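Local atomic coordinates of MgGH51 (Meripilus giganteus, PDB entry 6ZPV), a protein that hydrolyses terminal alpha-L-arabinofuranosyl residues as a family GH51 arabinofuranosidase, probably releasing arabinose from arabinose-bearing plant polysaccharides. Residues A477-L482 with W491-V496. Sequence-based numbering, arbitrary orientation.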
ATOM      1  N   ALA A 477       4.457   7.367 -12.308  1.00 10.12           N
ATOM      2  CA  ALA A 477       5.491   7.564 -11.285  1.00 10.10           C
ATOM      3  C   ALA A 477       4.862   7.384  -9.917  1.00 10.22           C
ATOM      4  O   ALA A 477       3.811   7.974  -9.637  1.00 10.26           O
ATOM      5  CB  ALA A 477       6.097   8.918 -11.433  1.00 10.70           C
ATOM      6  N   SER A 478       5.556   6.643  -9.036  1.00 10.22           N
ATOM      7  CA  SER A 478       5.087   6.403  -7.669  1.00  9.83           C
ATOM      8  C   SER A 478       6.247   6.382  -6.683  1.00  9.99           C
ATOM      9  O   SER A 478       7.264   5.686  -6.880  1.00 10.73           O
ATOM     10  CB  SER A 478       4.298   5.074  -7.600  1.00  9.94           C
ATOM     11  OG  SER A 478       4.893   4.020  -8.337  1.00 10.79           O
ATOM     12  N   TYR A 479       6.057   7.102  -5.581  1.00 10.05           N
ATOM     13  CA  TYR A 479       6.957   7.048  -4.410  1.00 10.06           C
ATOM     14  C   TYR A 479       6.912   5.649  -3.780  1.00  9.82           C
ATOM     15  O   TYR A 479       5.866   4.985  -3.838  1.00 10.65           O
ATOM     16  CB  TYR A 479       6.484   8.100  -3.385  1.00 10.76           C
ATOM     17  CG  TYR A 479       7.345   8.317  -2.162  1.00 10.47           C
ATOM     18  CD1 TYR A 479       7.333   7.477  -1.075  1.00 10.56           C
ATOM     19  CD2 TYR A 479       8.185   9.429  -2.110  1.00 10.49           C
ATOM     20  CE1 TYR A 479       8.105   7.692   0.058  1.00 10.49           C
ATOM     21  CE2 TYR A 479       8.935   9.666  -0.969  1.00 10.82           C
ATOM     22  CZ  TYR A 479       8.909   8.816   0.120  1.00 10.56           C
ATOM     23  OH  TYR A 479       9.659   9.012   1.268  1.00 11.45           O
ATOM     24  N   ALA A 480       7.988   5.239  -3.127  1.00 10.60           N
ATOM     25  CA  ALA A 480       7.901   3.990  -2.355  1.00 10.62           C
ATOM     26  C   ALA A 480       8.797   4.015  -1.152  1.00  9.99           C
ATOM     27  O   ALA A 480       9.894   4.615  -1.227  1.00 10.57           O
ATOM     28  CB  ALA A 480       8.228   2.797  -3.214  1.00 11.08           C
ATOM     29  N   PRO A 481       8.449   3.296  -0.064  1.00 10.57           N
ATOM     30  CA  PRO A 481       7.148   2.678   0.163  1.00 10.08           C
ATOM     31  C   PRO A 481       6.054   3.713   0.473  1.00 10.13           C
ATOM     32  O   PRO A 481       6.300   4.837   0.934  1.00 10.66           O
ATOM     33  CB  PRO A 481       7.362   1.782   1.416  1.00 10.50           C
ATOM     34  CG  PRO A 481       8.846   1.628   1.484  1.00 10.89           C
ATOM     35  CD  PRO A 481       9.424   2.934   0.963  1.00 10.76           C
ATOM     36  N   LEU A 482       4.802   3.261   0.288  1.00  9.96           N
ATOM     37  CA  LEU A 482       3.598   4.052   0.527  1.00 10.00           C
ATOM     38  C   LEU A 482       3.296   4.196   2.006  1.00 10.11           C
ATOM     39  O   LEU A 482       2.902   5.304   2.414  1.00 10.91           O
ATOM     40  CB  LEU A 482       2.469   3.376  -0.214  1.00 10.61           C
ATOM     41  CG  LEU A 482       1.116   4.088  -0.196  1.00 10.68           C
ATOM     42  CD1 LEU A 482       1.192   5.467  -0.813  1.00 11.61           C
ATOM     43  CD2 LEU A 482       0.080   3.244  -0.885  1.00 11.89           C
ATOM     44  N   TRP A 491      11.554  -0.472   6.739  1.00 12.45           N
ATOM     45  CA  TRP A 491      12.147   0.467   5.766  1.00 12.00           C
ATOM     46  C   TRP A 491      11.653   1.886   6.064  1.00 11.30           C
ATOM     47  O   TRP A 491      10.439   2.008   6.320  1.00 12.45           O
ATOM     48  CB  TRP A 491      11.765   0.099   4.350  1.00 11.99           C
ATOM     49  CG  TRP A 491      12.342   0.924   3.250  1.00 12.02           C
ATOM     50  CD1 TRP A 491      11.995   2.174   2.869  1.00 11.89           C
ATOM     51  CD2 TRP A 491      13.455   0.569   2.401  1.00 15.06           C
ATOM     52  NE1 TRP A 491      12.718   2.592   1.797  1.00 12.29           N
ATOM     53  CE2 TRP A 491      13.642   1.624   1.496  1.00 14.77           C
ATOM     54  CE3 TRP A 491      14.364  -0.495   2.378  1.00 15.89           C
ATOM     55  CZ2 TRP A 491      14.630   1.604   0.492  1.00 16.92           C
ATOM     56  CZ3 TRP A 491      15.355  -0.548   1.399  1.00 17.19           C
ATOM     57  CH2 TRP A 491      15.470   0.518   0.497  1.00 17.66           C
ATOM     58  N   THR A 492      12.519   2.879   6.018  1.00 11.77           N
ATOM     59  CA  THR A 492      12.145   4.290   6.066  1.00 11.57           C
ATOM     60  C   THR A 492      12.913   4.987   4.956  1.00 12.15           C
ATOM     61  O   THR A 492      13.950   4.514   4.502  1.00 12.19           O
ATOM     62  CB  THR A 492      12.483   4.919   7.414  1.00 13.06           C
ATOM     63  OG1 THR A 492      13.916   4.989   7.585  1.00 14.14           O
ATOM     64  CG2 THR A 492      11.880   4.152   8.581  1.00 14.37           C
ATOM     65  N   PRO A 493      12.509   6.204   4.574  1.00 11.38           N
ATOM     66  CA  PRO A 493      11.251   6.848   4.928  1.00 11.65           C
ATOM     67  C   PRO A 493      10.077   6.313   4.090  1.00 11.17           C
ATOM     68  O   PRO A 493      10.264   5.679   3.061  1.00 12.31           O
ATOM     69  CB  PRO A 493      11.540   8.315   4.571  1.00 12.01           C
ATOM     70  CG  PRO A 493      12.403   8.222   3.355  1.00 12.23           C
ATOM     71  CD  PRO A 493      13.274   7.002   3.628  1.00 12.11           C
ATOM     72  N   ASP A 494       8.873   6.578   4.578  1.00 10.83           N
ATOM     73  CA  ASP A 494       7.622   6.120   3.965  1.00 10.98           C
ATOM     74  C   ASP A 494       6.648   7.267   3.750  1.00 10.08           C
ATOM     75  O   ASP A 494       6.694   8.247   4.512  1.00 11.25           O
ATOM     76  CB  ASP A 494       7.025   5.023   4.852  1.00 11.30           C
ATOM     77  CG  ASP A 494       8.007   3.916   5.104  1.00 11.13           C
ATOM     78  OD1 ASP A 494       8.303   3.148   4.193  1.00 11.57           O
ATOM     79  OD2 ASP A 494       8.558   3.882   6.299  1.00 11.55           O
ATOM     80  N   LEU A 495       5.758   7.135   2.771  1.00 10.51           N
ATOM     81  CA  LEU A 495       4.905   8.275   2.422  1.00 10.50           C
ATOM     82  C   LEU A 495       3.854   8.643   3.490  1.00 10.55           C
ATOM     83  O   LEU A 495       3.638   9.833   3.737  1.00 10.97           O
ATOM     84  CB  LEU A 495       4.217   8.029   1.055  1.00 10.60           C
ATOM     85  CG  LEU A 495       3.739   9.295   0.381  1.00 10.81           C
ATOM     86  CD1 LEU A 495       4.908  10.124  -0.128  1.00 11.62           C
ATOM     87  CD2 LEU A 495       2.814   8.972  -0.781  1.00 12.59           C
ATOM     88  N   VAL A 496       3.210   7.634   4.031  1.00 10.71           N
ATOM     89  CA  VAL A 496       2.141   7.808   5.025  1.00 10.71           C
ATOM     90  C   VAL A 496       2.405   6.851   6.165  1.00 10.57           C
ATOM     91  O   VAL A 496       2.608   5.657   5.924  1.00 11.31           O
ATOM     92  CB  VAL A 496       0.777   7.547   4.362  1.00 11.45           C
ATOM     93  CG1 VAL A 496      -0.361   7.598   5.400  1.00 13.12           C
ATOM     94  CG2 VAL A 496       0.511   8.537   3.235  1.00 12.18           C
TER
HETATM   95  O   HOH W   1      11.854   5.151   0.823  1.00 11.89           O
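Pro-481 and Leu-482 pair with Leu-495 and Val-496 just past strand 474-479, the last strand of the (beta/alpha)8 barrel of this GH51 enzyme, where the chain runs out into the loop that follows and folds back on itself. Two backbone hydrogen bonds join the segments: Leu-495 N donates to Pro-481 O at 3.0 Å, and Val-496 N gives its hydrogen to Leu-482 O at 2.9 Å, the latter more bent, with 139° at the hydrogen. Asp-494 CA adds a CA-H...O contact to Pro-481 O, which also lies in the plane of the Tyr-479 ring at its edge. On the Trp-491 side, a water bridges two acceptors and one donor: it gives its hydrogens to Ala-480 O and Pro-493 O and accepts from Trp-491 NE1, the NE1-to-water distance being 2.9 Å. Each segment carries a cis-proline at this junction: Pro-481 follows Ala-480, whose carbonyl the water holds, and Pro-493 offers its own. The Pro-481 ring crosses the Trp-491 side chain at about a right angle, its CD 3.3 Å from Trp-491 CD1, while Asp-494 OD1 lies against CB and CG of the same proline. Asp-494 OD2 stands 2.7 Å from Trp-491 O, a spacing that suggests a proton held on the acid. Trp-491 N is hydrogen-bonded to Asn-26 OD1, and the indole packs in a cation-pi contact with Arg-448 and edge-to-face with Tyr-402. On the helix 507-517 side, Leu-495 reaches Ser-508 and Gln-512, and its carbonyl accepts from Ser-506 OG. Tyr-479 CG is anti to its backbone N (chi1 -174°), beside the carbonyl carbon. The phenol crosses Pro-493 at about a right angle, Tyr-479 OH 3.5 Å from Pro-493 CG; Leu-495 CD1 sits over the centre of one ring face, 3.7 Å from the Tyr-479 centroid.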